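TCP pilus virulence regulatory protein (Vibrio cholerae, PDB 4MLO) activates transcription as a DNA-binding regulator of the AraC family, probably of pilus and other virulence genes, and holds a molecule of palmitoleic acid. Local coordinates at residues K237-Q242 with S249-V254; E172-L177 with K203-S208; Y51-S56 with F69-L74; I58-K63 with S149-K154; M32-S37 with N122-L127. One frame throughout, in Å; residues are numbered along the deposited sequence.

Interaction 1: K237-Q242 with S249-V254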
# COMPACT_ATOMS: atom_id res chain seq x y z
N LYS A 237 3.44 -16.68 -17.17
CA LYS A 237 3.46 -16.02 -18.47
C LYS A 237 2.19 -15.21 -18.68
O LYS A 237 2.24 -14.04 -19.08
CB LYS A 237 3.67 -17.04 -19.58
CG LYS A 237 3.93 -16.41 -20.98
CD LYS A 237 4.08 -17.51 -22.02
CE LYS A 237 4.41 -16.97 -23.38
NZ LYS A 237 4.60 -18.06 -24.37
N GLN A 238 1.04 -15.79 -18.36
CA GLN A 238 -0.20 -15.04 -18.49
C GLN A 238 -0.20 -13.80 -17.60
O GLN A 238 -0.66 -12.72 -18.00
CB GLN A 238 -1.38 -15.93 -18.17
CG GLN A 238 -2.73 -15.26 -18.36
CD GLN A 238 -3.85 -16.25 -18.45
OE1 GLN A 238 -4.55 -16.35 -19.46
NE2 GLN A 238 -4.03 -17.02 -17.40
N ILE A 239 0.31 -13.92 -16.37
CA ILE A 239 0.34 -12.79 -15.45
C ILE A 239 1.18 -11.66 -16.05
O ILE A 239 0.80 -10.49 -16.02
CB ILE A 239 0.88 -13.25 -14.08
CG1 ILE A 239 -0.11 -14.19 -13.41
CG2 ILE A 239 1.21 -12.07 -13.15
CD1 ILE A 239 0.50 -15.04 -12.27
N ALA A 240 2.34 -12.02 -16.59
CA ALA A 240 3.25 -11.01 -17.13
C ALA A 240 2.56 -10.23 -18.25
O ALA A 240 2.65 -9.00 -18.29
CB ALA A 240 4.50 -11.66 -17.67
N TYR A 241 1.85 -10.93 -19.12
CA TYR A 241 1.25 -10.25 -20.29
C TYR A 241 -0.01 -9.49 -19.89
O TYR A 241 -0.25 -8.37 -20.38
CB TYR A 241 0.97 -11.27 -21.40
CG TYR A 241 2.22 -11.62 -22.22
CD1 TYR A 241 2.95 -12.77 -21.96
CD2 TYR A 241 2.71 -10.74 -23.18
CE1 TYR A 241 4.11 -13.05 -22.67
CE2 TYR A 241 3.86 -11.02 -23.90
CZ TYR A 241 4.58 -12.18 -23.64
OH TYR A 241 5.73 -12.46 -24.34
N GLN A 242 -0.81 -10.05 -18.98
CA GLN A 242 -2.00 -9.36 -18.51
C GLN A 242 -1.64 -8.05 -17.82
O GLN A 242 -2.40 -7.08 -17.87
CB GLN A 242 -2.78 -10.29 -17.57
CG GLN A 242 -4.09 -9.73 -17.06
CD GLN A 242 -5.29 -10.10 -17.90
OE1 GLN A 242 -5.26 -11.06 -18.67
NE2 GLN A 242 -6.39 -9.33 -17.74
N SER A 249 10.46 -12.21 -19.22
CA SER A 249 11.76 -11.86 -18.67
C SER A 249 11.75 -10.44 -18.11
O SER A 249 12.32 -10.18 -17.06
CB SER A 249 12.85 -12.01 -19.74
OG SER A 249 13.02 -13.38 -20.07
N TYR A 250 11.08 -9.53 -18.79
CA TYR A 250 10.99 -8.16 -18.31
C TYR A 250 10.22 -8.10 -17.00
O TYR A 250 10.67 -7.50 -16.02
CB TYR A 250 10.31 -7.31 -19.39
CG TYR A 250 10.46 -5.82 -19.21
CD1 TYR A 250 11.18 -5.06 -20.13
CD2 TYR A 250 9.85 -5.15 -18.18
CE1 TYR A 250 11.31 -3.69 -19.98
CE2 TYR A 250 10.00 -3.77 -18.01
CZ TYR A 250 10.72 -3.06 -18.90
OH TYR A 250 10.84 -1.72 -18.71
N PHE A 251 9.05 -8.74 -16.97
CA PHE A 251 8.27 -8.88 -15.75
C PHE A 251 9.10 -9.42 -14.61
O PHE A 251 9.13 -8.83 -13.53
CB PHE A 251 7.09 -9.80 -16.01
CG PHE A 251 6.38 -10.26 -14.75
CD1 PHE A 251 5.81 -9.35 -13.89
CD2 PHE A 251 6.26 -11.62 -14.44
CE1 PHE A 251 5.11 -9.77 -12.76
CE2 PHE A 251 5.59 -12.01 -13.35
CZ PHE A 251 5.02 -11.10 -12.50
N SER A 252 9.77 -10.55 -14.83
CA SER A 252 10.54 -11.17 -13.75
C SER A 252 11.61 -10.24 -13.22
O SER A 252 11.83 -10.16 -12.01
CB SER A 252 11.20 -12.47 -14.24
OG SER A 252 10.22 -13.37 -14.71
N THR A 253 12.30 -9.54 -14.12
CA THR A 253 13.38 -8.64 -13.73
C THR A 253 12.87 -7.48 -12.86
O THR A 253 13.42 -7.16 -11.79
CB THR A 253 14.08 -8.11 -14.98
OG1 THR A 253 14.64 -9.20 -15.75
CG2 THR A 253 15.22 -7.23 -14.57
N VAL A 254 11.80 -6.82 -13.31
CA VAL A 254 11.20 -5.75 -12.51
C VAL A 254 10.63 -6.27 -11.18
O VAL A 254 10.74 -5.60 -10.16
CB VAL A 254 10.13 -5.02 -13.35
CG1 VAL A 254 9.48 -3.93 -12.52
CG2 VAL A 254 10.76 -4.45 -14.62
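The ring of F251 has A240 lying over one face, and I239 reaches its far end from an oblique direction. A240 CA stands 4.3 Å from the centroid of the F251 ring, 23° off its normal, a CH-pi contact displaced toward the rim on the CG and CD2 side. Beside it, A240 CB packs 3.6 Å from F251 CB. With CG anti to the backbone N (chi1 167°), the ring is laid across the facing helix, from A240 at its CB end to I239 CG2, which CZ meets at 4.0 Å. Alanine suits its place because a methyl group lets the backbones come close: the CA atoms of A240 and F251 are only 5.6 Å apart. The larger, branched I239 offers a methyl to the ring's end. Within helix 248-259, T253 OG1 adds a second bond to S249 O, beside the one from T253 N. These two helices are consecutive in the AraC-family helix-turn-helix region, and their close packing is the core of such a motif. Around them, F245 in the connecting loop meets the F251 ring with planes at about 50°, while helix 213-230 brings M229 against I239 and S225 against F251.

Interaction 2: E172-L177 with K203-S208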
# COMPACT_ATOMS: atom_id res chain seq x y z
N GLU A 172 -3.28 10.78 -7.99
CA GLU A 172 -4.41 9.87 -8.17
C GLU A 172 -4.93 9.95 -9.60
O GLU A 172 -5.30 8.94 -10.19
CB GLU A 172 -5.50 10.19 -7.14
CG GLU A 172 -6.85 9.58 -7.44
CD GLU A 172 -6.90 8.08 -7.31
OE1 GLU A 172 -5.98 7.48 -6.70
OE2 GLU A 172 -7.88 7.50 -7.82
N LYS A 173 -4.94 11.15 -10.19
CA LYS A 173 -5.37 11.26 -11.58
C LYS A 173 -4.45 10.47 -12.51
O LYS A 173 -4.92 9.76 -13.41
CB LYS A 173 -5.43 12.72 -12.01
CG LYS A 173 -6.59 13.51 -11.43
CD LYS A 173 -6.58 14.92 -12.00
CE LYS A 173 -7.54 15.83 -11.26
NZ LYS A 173 -8.92 15.29 -11.27
N ILE A 174 -3.14 10.60 -12.32
CA ILE A 174 -2.18 9.87 -13.15
C ILE A 174 -2.35 8.37 -12.95
O ILE A 174 -2.46 7.61 -13.91
CB ILE A 174 -0.75 10.30 -12.82
CG1 ILE A 174 -0.51 11.80 -13.17
CG2 ILE A 174 0.27 9.36 -13.46
CD1 ILE A 174 0.79 12.30 -12.59
N SER A 175 -2.32 7.92 -11.69
CA SER A 175 -2.42 6.50 -11.39
C SER A 175 -3.72 5.90 -11.89
O SER A 175 -3.73 4.79 -12.43
CB SER A 175 -2.27 6.29 -9.88
OG SER A 175 -1.08 6.91 -9.42
N CYS A 176 -4.84 6.61 -11.69
CA CYS A 176 -6.14 6.11 -12.12
C CYS A 176 -6.18 5.93 -13.63
O CYS A 176 -6.73 4.95 -14.15
CB CYS A 176 -7.21 7.09 -11.68
SG CYS A 176 -8.87 6.54 -11.94
N LEU A 177 -5.61 6.88 -14.34
CA LEU A 177 -5.54 6.79 -15.78
C LEU A 177 -4.74 5.57 -16.22
O LEU A 177 -5.21 4.78 -17.05
CB LEU A 177 -4.93 8.08 -16.32
CG LEU A 177 -4.61 8.12 -17.80
CD1 LEU A 177 -5.94 8.11 -18.61
CD2 LEU A 177 -3.78 9.35 -18.15
N LYS A 203 4.94 16.85 -13.44
CA LYS A 203 6.20 16.14 -13.20
C LYS A 203 6.54 16.12 -11.73
O LYS A 203 7.26 15.21 -11.29
CB LYS A 203 7.36 16.77 -13.97
CG LYS A 203 7.74 18.19 -13.54
CD LYS A 203 8.80 18.84 -14.46
CE LYS A 203 9.26 20.18 -13.96
NZ LYS A 203 10.16 20.86 -14.96
N LYS A 204 6.03 17.08 -10.96
CA LYS A 204 6.38 17.08 -9.54
C LYS A 204 5.84 15.84 -8.84
O LYS A 204 6.40 15.39 -7.84
CB LYS A 204 5.88 18.36 -8.86
CG LYS A 204 4.42 18.43 -8.54
CD LYS A 204 4.15 19.67 -7.66
CE LYS A 204 2.73 20.15 -7.80
NZ LYS A 204 2.47 20.65 -9.18
N GLU A 205 4.77 15.23 -9.37
CA GLU A 205 4.24 14.02 -8.75
C GLU A 205 5.24 12.89 -8.79
O GLU A 205 5.36 12.11 -7.84
CB GLU A 205 2.95 13.60 -9.43
CG GLU A 205 1.81 14.63 -9.39
CD GLU A 205 1.53 15.18 -8.03
OE1 GLU A 205 1.70 14.44 -7.03
OE2 GLU A 205 1.15 16.38 -7.93
N LEU A 206 5.98 12.80 -9.89
CA LEU A 206 7.01 11.76 -10.01
C LEU A 206 8.28 12.16 -9.29
O LEU A 206 8.90 11.33 -8.58
CB LEU A 206 7.29 11.49 -11.49
CG LEU A 206 6.27 10.56 -12.17
CD1 LEU A 206 4.93 11.25 -12.39
CD2 LEU A 206 6.76 10.02 -13.48
N GLU A 207 8.70 13.41 -9.47
CA GLU A 207 9.94 13.91 -8.86
C GLU A 207 9.92 13.75 -7.36
O GLU A 207 10.92 13.32 -6.76
CB GLU A 207 10.14 15.37 -9.21
CG GLU A 207 10.59 15.60 -10.64
CD GLU A 207 10.65 17.08 -11.03
OE1 GLU A 207 10.21 17.94 -10.23
OE2 GLU A 207 11.12 17.34 -12.16
N SER A 208 8.79 14.08 -6.72
CA SER A 208 8.69 14.04 -5.26
C SER A 208 8.66 12.61 -4.75
O SER A 208 8.96 12.37 -3.58
CB SER A 208 7.43 14.78 -4.80
OG SER A 208 6.24 14.06 -5.15
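Just before E205, whose CB touches I174 CD1, the carbonyl oxygen K204 O is gripped by two donors from one residue: S208 N at 2.9 Å and S208 OG at 3.0 Å. The hydroxyl comes in tilted 17° from the carbonyl plane, so this serine doubles the backbone bond to K204 O, as a short side chain able to fold back can. The contact with segment 172-177 itself is apolar. I174 sends its CD1 methyl across to E205 CB at 4.0 Å, and the same methyl lies 4.3 Å from L206 CD1. In I174, CG1 lies anti to the carbonyl carbon (chi1 -64°) and the chain then runs on extended, helping to span the 8.8 Å between the CA atoms of I174 and E205. A glutamate serves here because its aliphatic CB and CG meet the isoleucine while the chain bends at chi2 and its carboxylate forms a salt bridge with R209. Helices 188-195 and 199-207 probably form the first of the two helix-turn-helix motifs of an AraC-family DNA-binding domain, with helix 170-180 packed against it. L216 of helix 213-230 touches both I174 and L206, and helix 188-195 adds L195 against I174 and W188 against L206.

Interaction 3: Y51-S56 with F69-L74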
# COMPACT_ATOMS: atom_id res chain seq x y z
N TYR A 51 12.42 1.94 12.91
CA TYR A 51 11.52 1.69 14.02
C TYR A 51 11.70 0.25 14.45
O TYR A 51 11.74 -0.65 13.60
CB TYR A 51 10.05 1.88 13.66
CG TYR A 51 9.72 3.12 12.88
CD1 TYR A 51 9.90 3.17 11.51
CD2 TYR A 51 9.19 4.24 13.52
CE1 TYR A 51 9.58 4.31 10.78
CE2 TYR A 51 8.86 5.38 12.81
CZ TYR A 51 9.06 5.41 11.44
OH TYR A 51 8.74 6.54 10.74
N GLU A 52 11.80 0.02 15.75
CA GLU A 52 11.52 -1.30 16.28
C GLU A 52 10.02 -1.38 16.54
O GLU A 52 9.46 -0.51 17.21
CB GLU A 52 12.31 -1.57 17.56
CG GLU A 52 13.78 -1.80 17.31
CD GLU A 52 14.44 -2.61 18.42
OE1 GLU A 52 15.62 -2.99 18.25
OE2 GLU A 52 13.78 -2.87 19.46
N ILE A 53 9.38 -2.40 15.99
CA ILE A 53 7.94 -2.56 16.13
C ILE A 53 7.65 -3.86 16.85
O ILE A 53 8.44 -4.81 16.81
CB ILE A 53 7.24 -2.52 14.75
CG1 ILE A 53 7.79 -3.61 13.81
CG2 ILE A 53 7.44 -1.17 14.11
CD1 ILE A 53 6.93 -3.78 12.54
N ASN A 54 6.50 -3.89 17.51
CA ASN A 54 5.99 -5.07 18.17
C ASN A 54 4.59 -5.35 17.68
O ASN A 54 4.12 -4.70 16.73
CB ASN A 54 6.02 -4.89 19.70
CG ASN A 54 5.35 -3.60 20.14
OD1 ASN A 54 4.24 -3.27 19.71
ND2 ASN A 54 6.04 -2.84 20.99
N SER A 55 3.90 -6.30 18.32
CA SER A 55 2.62 -6.78 17.83
C SER A 55 1.49 -5.76 17.99
O SER A 55 0.39 -6.02 17.50
CB SER A 55 2.23 -8.07 18.55
OG SER A 55 2.00 -7.84 19.92
N SER A 56 1.73 -4.61 18.62
CA SER A 56 0.75 -3.53 18.65
C SER A 56 1.12 -2.35 17.76
O SER A 56 0.38 -1.35 17.73
CB SER A 56 0.56 -3.04 20.09
OG SER A 56 -0.21 -3.98 20.82
N PHE A 69 11.49 0.39 1.61
CA PHE A 69 11.70 0.06 3.01
C PHE A 69 12.03 -1.41 3.12
O PHE A 69 11.80 -2.19 2.20
CB PHE A 69 10.49 0.42 3.89
CG PHE A 69 9.27 -0.44 3.69
CD1 PHE A 69 8.31 -0.09 2.75
CD2 PHE A 69 9.02 -1.55 4.49
CE1 PHE A 69 7.17 -0.83 2.59
CE2 PHE A 69 7.88 -2.31 4.33
CZ PHE A 69 6.94 -1.94 3.39
N SER A 70 12.63 -1.76 4.26
CA SER A 70 12.85 -3.13 4.64
C SER A 70 12.19 -3.42 5.98
O SER A 70 12.01 -2.54 6.83
CB SER A 70 14.34 -3.44 4.73
OG SER A 70 14.94 -2.66 5.74
N LEU A 71 11.86 -4.70 6.17
CA LEU A 71 11.35 -5.22 7.43
C LEU A 71 12.20 -6.44 7.79
O LEU A 71 12.23 -7.42 7.04
CB LEU A 71 9.86 -5.58 7.33
CG LEU A 71 9.21 -5.99 8.66
CD1 LEU A 71 9.18 -4.81 9.64
CD2 LEU A 71 7.81 -6.55 8.46
N THR A 72 12.88 -6.38 8.94
CA THR A 72 13.76 -7.45 9.40
C THR A 72 13.20 -8.07 10.67
O THR A 72 12.90 -7.36 11.63
CB THR A 72 15.17 -6.92 9.66
OG1 THR A 72 15.71 -6.32 8.48
CG2 THR A 72 16.10 -8.07 10.11
N SER A 73 13.02 -9.38 10.66
CA SER A 73 12.59 -10.08 11.86
C SER A 73 13.72 -10.09 12.88
O SER A 73 14.88 -10.32 12.53
CB SER A 73 12.18 -11.52 11.52
OG SER A 73 12.11 -12.33 12.69
N LEU A 74 13.38 -9.81 14.13
CA LEU A 74 14.33 -9.96 15.23
C LEU A 74 13.95 -11.11 16.16
O LEU A 74 14.48 -11.20 17.27
CB LEU A 74 14.44 -8.65 16.02
CG LEU A 74 14.86 -7.42 15.21
CD1 LEU A 74 14.91 -6.16 16.04
CD2 LEU A 74 16.20 -7.66 14.54
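Segments 51-56 and 69-74 approach without a backbone hydrogen bond between them, E52 and L74 being nearest at 9.2 Å between CA atoms, because strand 40-44 lies between strands 49-53 and 66-73 in their sheet. Only side chains bridge the gap. On one surface I53 CD1 meets L71 CD1 at 3.8 Å, methyl to methyl, the two chains crossing at about a right angle. I53 holds CG1 between the backbone N and the carbonyl carbon (chi1 58°), which brings its CD1 to the leucine. Both also touch A40 of the middle strand, a small residue over which two long aliphatic chains can meet. On the more exposed side, E52 extends beyond CG until OE1 lies 3.9 Å from L74 CD1, again at roughly a right angle, with I39 touching both residues. Past the strand, N54 OD1 accepts from S56 N at 3.0 Å, an Asx turn on the way to strand 57-61. The chemistry is thus divided: buried methyls join next-but-one strands close to the palmitoleic acid, which lies about 4 Å from the L71 side chain, whereas at the outer end E52 offers mainly van der Waals contact, its charge suited to an exposed place.

Interaction 4: I58-K63 with S149-K154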
# COMPACT_ATOMS: atom_id res chain seq x y z
N ILE A 58 1.12 -0.56 14.41
CA ILE A 58 0.46 -0.57 13.11
C ILE A 58 1.23 0.37 12.18
O ILE A 58 1.44 1.55 12.51
CB ILE A 58 -1.00 -0.11 13.21
CG1 ILE A 58 -1.78 -0.92 14.25
CG2 ILE A 58 -1.69 -0.20 11.83
CD1 ILE A 58 -1.87 -2.38 13.96
N ILE A 59 1.58 -0.14 10.99
CA ILE A 59 2.19 0.67 9.94
C ILE A 59 1.12 0.94 8.89
O ILE A 59 0.45 0.01 8.42
CB ILE A 59 3.40 -0.02 9.30
CG1 ILE A 59 4.39 -0.47 10.39
CG2 ILE A 59 4.06 0.91 8.30
CD1 ILE A 59 5.01 0.66 11.17
N LEU A 60 0.93 2.20 8.55
CA LEU A 60 -0.03 2.60 7.55
C LEU A 60 0.72 3.09 6.32
O LEU A 60 1.59 3.95 6.43
CB LEU A 60 -0.93 3.71 8.08
CG LEU A 60 -1.81 3.35 9.28
CD1 LEU A 60 -1.06 3.55 10.61
CD2 LEU A 60 -3.09 4.14 9.26
N LEU A 61 0.30 2.62 5.15
CA LEU A 61 0.93 3.03 3.89
C LEU A 61 -0.10 3.76 3.04
O LEU A 61 -1.20 3.25 2.80
CB LEU A 61 1.49 1.82 3.12
CG LEU A 61 2.51 0.94 3.86
CD1 LEU A 61 2.95 -0.20 2.96
CD2 LEU A 61 3.71 1.76 4.31
N LYS A 62 0.27 4.96 2.58
CA LYS A 62 -0.67 5.81 1.86
C LYS A 62 -0.84 5.37 0.42
O LYS A 62 0.13 5.02 -0.27
CB LYS A 62 -0.20 7.27 1.90
CG LYS A 62 -1.23 8.22 1.40
CD LYS A 62 -0.66 9.59 1.17
CE LYS A 62 -0.08 10.14 2.41
NZ LYS A 62 0.31 11.57 2.17
N LYS A 63 -2.08 5.40 -0.05
CA LYS A 63 -2.37 5.08 -1.44
C LYS A 63 -1.61 6.03 -2.35
O LYS A 63 -1.48 7.23 -2.06
CB LYS A 63 -3.87 5.20 -1.70
CG LYS A 63 -4.28 4.73 -3.08
CD LYS A 63 -5.76 4.98 -3.37
CE LYS A 63 -6.09 4.48 -4.75
NZ LYS A 63 -7.46 4.85 -5.21
N SER A 149 -12.58 5.78 10.53
CA SER A 149 -12.43 7.23 10.46
C SER A 149 -11.75 7.77 11.72
O SER A 149 -10.88 8.64 11.63
CB SER A 149 -13.80 7.91 10.23
OG SER A 149 -14.73 7.56 11.23
N GLY A 150 -12.12 7.27 12.90
CA GLY A 150 -11.48 7.73 14.12
C GLY A 150 -10.01 7.33 14.19
O GLY A 150 -9.17 8.09 14.66
N PHE A 151 -9.70 6.13 13.71
CA PHE A 151 -8.31 5.65 13.71
C PHE A 151 -7.44 6.52 12.80
O PHE A 151 -6.39 7.01 13.21
CB PHE A 151 -8.27 4.19 13.25
CG PHE A 151 -6.96 3.49 13.54
CD1 PHE A 151 -6.79 2.78 14.71
CD2 PHE A 151 -5.91 3.58 12.67
CE1 PHE A 151 -5.58 2.15 14.97
CE2 PHE A 151 -4.71 2.97 12.94
CZ PHE A 151 -4.55 2.26 14.09
N PHE A 152 -7.88 6.73 11.56
CA PHE A 152 -7.14 7.58 10.65
C PHE A 152 -7.05 9.00 11.18
O PHE A 152 -6.01 9.65 11.05
CB PHE A 152 -7.80 7.58 9.27
CG PHE A 152 -7.83 6.23 8.59
CD1 PHE A 152 -6.87 5.27 8.85
CD2 PHE A 152 -8.82 5.93 7.66
CE1 PHE A 152 -6.90 4.04 8.23
CE2 PHE A 152 -8.85 4.68 7.02
CZ PHE A 152 -7.89 3.75 7.30
N SER A 153 -8.14 9.50 11.78
CA SER A 153 -8.10 10.84 12.36
C SER A 153 -6.99 11.00 13.41
O SER A 153 -6.29 12.02 13.43
CB SER A 153 -9.46 11.20 12.96
OG SER A 153 -10.37 11.44 11.90
N LYS A 154 -6.87 10.05 14.34
CA LYS A 154 -5.85 10.24 15.38
C LYS A 154 -4.45 10.03 14.83
O LYS A 154 -3.51 10.71 15.28
CB LYS A 154 -6.13 9.35 16.59
CG LYS A 154 -6.20 7.86 16.37
CD LYS A 154 -6.77 7.19 17.62
CE LYS A 154 -6.79 5.68 17.50
NZ LYS A 154 -7.44 5.02 18.68
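A helix laid across the outer surface of the cupin-like domain's five-stranded sheet makes this contact: the axes of helix segment 149-154 and strand segment 58-61 cross at -88°, 11.7 Å apart at closest. L60 turns its CD2 methyl toward two phenylalanine rings. That methyl is 3.9 Å from F152 CE1, approaching that ring obliquely, and 4.2 Å from F151 CE2, where it comes in at the edge, near the ring plane. I58, two residues earlier on the same side of the strand, sets CG1 4.2 Å from F151 CZ. The rings diverge because F151 holds CG anti to the backbone N (chi1 -165°) whereas F152 has it anti to the carbonyl carbon (chi1 -62°). On the helix, S153 OG bonds back to S149 O from above the carbonyl plane, in addition to the bond from S153 N. Branched aliphatics on a strand and large flat rings on a helix bridge such axes, so adhesion is apolar and buried, while the intervening L61 belongs to the palmitoleic acid pocket on the strand's other side.

Interaction 5: M32-S37 with N122-L127. With PAM (palmitoleic acid), chain E.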
# COMPACT_ATOMS: atom_id res chain seq x y z
N MET A 32 -2.55 -1.35 5.75
CA MET A 32 -2.12 -1.34 7.14
C MET A 32 -1.48 -2.69 7.39
O MET A 32 -1.96 -3.70 6.87
CB MET A 32 -3.30 -1.11 8.09
CG MET A 32 -4.02 0.21 7.85
SD MET A 32 -5.61 0.36 8.76
CE MET A 32 -5.00 0.47 10.43
N PHE A 33 -0.37 -2.72 8.13
CA PHE A 33 0.19 -4.03 8.46
C PHE A 33 0.83 -4.00 9.84
O PHE A 33 1.12 -2.94 10.40
CB PHE A 33 1.20 -4.52 7.40
CG PHE A 33 2.51 -3.79 7.35
CD1 PHE A 33 2.72 -2.78 6.43
CD2 PHE A 33 3.57 -4.16 8.18
CE1 PHE A 33 3.94 -2.13 6.34
CE2 PHE A 33 4.80 -3.52 8.10
CZ PHE A 33 4.99 -2.50 7.18
N TRP A 34 0.99 -5.20 10.41
CA TRP A 34 1.59 -5.37 11.72
C TRP A 34 1.97 -6.83 11.90
O TRP A 34 1.43 -7.72 11.23
CB TRP A 34 0.65 -4.93 12.85
CG TRP A 34 -0.57 -5.78 12.95
CD1 TRP A 34 -0.75 -6.84 13.79
CD2 TRP A 34 -1.78 -5.66 12.20
NE1 TRP A 34 -1.99 -7.39 13.59
CE2 TRP A 34 -2.65 -6.68 12.63
CE3 TRP A 34 -2.21 -4.80 11.18
CZ2 TRP A 34 -3.92 -6.85 12.09
CZ3 TRP A 34 -3.48 -4.97 10.66
CH2 TRP A 34 -4.31 -6.00 11.11
N ILE A 35 2.91 -7.07 12.81
CA ILE A 35 3.38 -8.41 13.13
C ILE A 35 2.58 -8.95 14.31
O ILE A 35 2.03 -8.18 15.12
CB ILE A 35 4.90 -8.38 13.43
CG1 ILE A 35 5.21 -7.58 14.71
CG2 ILE A 35 5.67 -7.81 12.22
CD1 ILE A 35 6.69 -7.56 15.09
N ASP A 36 2.48 -10.28 14.42
CA ASP A 36 1.60 -10.88 15.42
C ASP A 36 2.32 -11.23 16.71
O ASP A 36 1.67 -11.62 17.69
CB ASP A 36 0.93 -12.13 14.86
CG ASP A 36 1.90 -13.29 14.72
OD1 ASP A 36 3.13 -13.07 14.68
OD2 ASP A 36 1.42 -14.43 14.61
N SER A 37 3.64 -11.10 16.74
CA SER A 37 4.44 -11.56 17.87
C SER A 37 5.87 -11.11 17.64
O SER A 37 6.28 -10.79 16.52
CB SER A 37 4.37 -13.08 18.03
OG SER A 37 4.89 -13.73 16.89
N ASN A 122 -7.88 -2.44 22.83
CA ASN A 122 -9.13 -2.56 22.08
C ASN A 122 -8.89 -2.42 20.57
O ASN A 122 -9.50 -3.16 19.78
CB ASN A 122 -10.12 -1.51 22.58
N ASP A 123 -7.99 -1.51 20.17
CA ASP A 123 -7.79 -1.26 18.74
C ASP A 123 -7.14 -2.44 18.04
O ASP A 123 -7.53 -2.80 16.92
CB ASP A 123 -6.93 0.00 18.54
CG ASP A 123 -7.70 1.30 18.73
OD1 ASP A 123 -7.05 2.37 18.84
OD2 ASP A 123 -8.96 1.27 18.80
N ILE A 124 -6.11 -3.05 18.64
CA ILE A 124 -5.45 -4.16 17.97
C ILE A 124 -6.39 -5.36 17.91
O ILE A 124 -6.33 -6.17 16.97
CB ILE A 124 -4.10 -4.48 18.65
CG1 ILE A 124 -3.21 -5.34 17.75
CG2 ILE A 124 -4.30 -5.18 19.99
CD1 ILE A 124 -2.75 -4.64 16.48
N ALA A 125 -7.32 -5.45 18.86
CA ALA A 125 -8.30 -6.53 18.82
C ALA A 125 -9.21 -6.41 17.61
O ALA A 125 -9.50 -7.41 16.94
CB ALA A 125 -9.11 -6.55 20.11
N VAL A 126 -9.67 -5.19 17.30
CA VAL A 126 -10.58 -5.02 16.17
C VAL A 126 -9.86 -5.32 14.86
O VAL A 126 -10.39 -6.03 13.99
CB VAL A 126 -11.18 -3.60 16.17
CG1 VAL A 126 -11.94 -3.33 14.87
CG2 VAL A 126 -12.10 -3.41 17.39
N LEU A 127 -8.65 -4.79 14.70
CA LEU A 127 -7.88 -5.02 13.48
C LEU A 127 -7.59 -6.50 13.28
O LEU A 127 -7.80 -7.04 12.19
CB LEU A 127 -6.59 -4.21 13.54
CG LEU A 127 -6.77 -2.69 13.44
CD1 LEU A 127 -5.47 -2.01 13.80
CD2 LEU A 127 -7.24 -2.27 12.04
C1 PAM E . 0.75 -7.00 -0.60
O1 PAM E . 0.16 -7.85 0.13
O2 PAM E . 0.11 -6.07 -1.16
C2 PAM E . 2.23 -7.10 -0.84
C3 PAM E . 2.97 -5.83 -0.40
C4 PAM E . 2.75 -5.60 1.10
C5 PAM E . 3.51 -4.39 1.62
C6 PAM E . 3.15 -4.10 3.08
C7 PAM E . 3.52 -5.24 4.03
C8 PAM E . 5.03 -5.37 4.16
C9 PAM E . 5.43 -6.55 5.04
C10 PAM E . 5.38 -7.82 4.65
C11 PAM E . 4.86 -8.24 3.28
C12 PAM E . 5.53 -9.50 2.74
C13 PAM E . 5.21 -9.61 1.25
C14 PAM E . 6.13 -10.50 0.45
C15 PAM E . 7.59 -10.07 0.55
C16 PAM E . 8.39 -10.52 -0.65
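The CH-pi contact comes first: I124 CD1 sits over one face of W34, 4.1 Å from the centroid of the five-membered ring and 13° off its normal. I124 gets there with CG1 anti to its backbone N (chi1 -163°), which swings CG1 toward the indole, and the bend at chi2 sets the methyl above W34 CD1 and NE1. Apolar packing then follows along the same helix. L127 CB lies 3.8 Å from W34 CH2, at the six-membered end of the indole, in an oblique approach. M32, bent at its last torsion, turns CE toward L127 CD2 at 3.9 Å, the two chains lying at about a right angle. A tryptophan suits this place because its length lets one side chain meet residues a helical turn apart, and a flexible methionine fills in beside it. Ligand contact belongs to F33, between M32 and W34 but facing the other way: palmitoleic acid C7 lies over a face of its ring, 3.5 Å from F33 CD1. In the loop that follows the strand, S37 OG gives to D36 OD1 from well above the carboxylate plane. In the fold, helix segment 122-127 crosses strand segment 32-35 at -107°. Neighbouring strand 57-61 supplies I58 against M32, I124 and L127, strand 79-86 puts I84 beside W34, and helix 141-159 brings F148 and F151 onto M32.

Overall arrangement
Interactions 3, 4 and 5 lie in the cupin-like domain, centres 12 to 18 Å apart; along the chain interaction 4 alternates with both others, interaction 3 falls between the segments of interaction 5, and interactions 2 and then 1 follow. Interactions 4 and 5 bring consecutive helices onto neighbouring strands of one sheet, tied by a salt bridge, K154 NZ to D123 OD1 at 2.7 Å. Interaction 3 belongs to the other sheet; F33, L61 and F69 of the three line the palmitoleic acid pocket. Interactions 1 and 2, 23 Å apart between centres, join helices of the probable DNA-binding half. Interaction 2 meets interaction 4 through a weak K63-E172 ion pair. K230 also bonds the fatty acid, which could influence both halves.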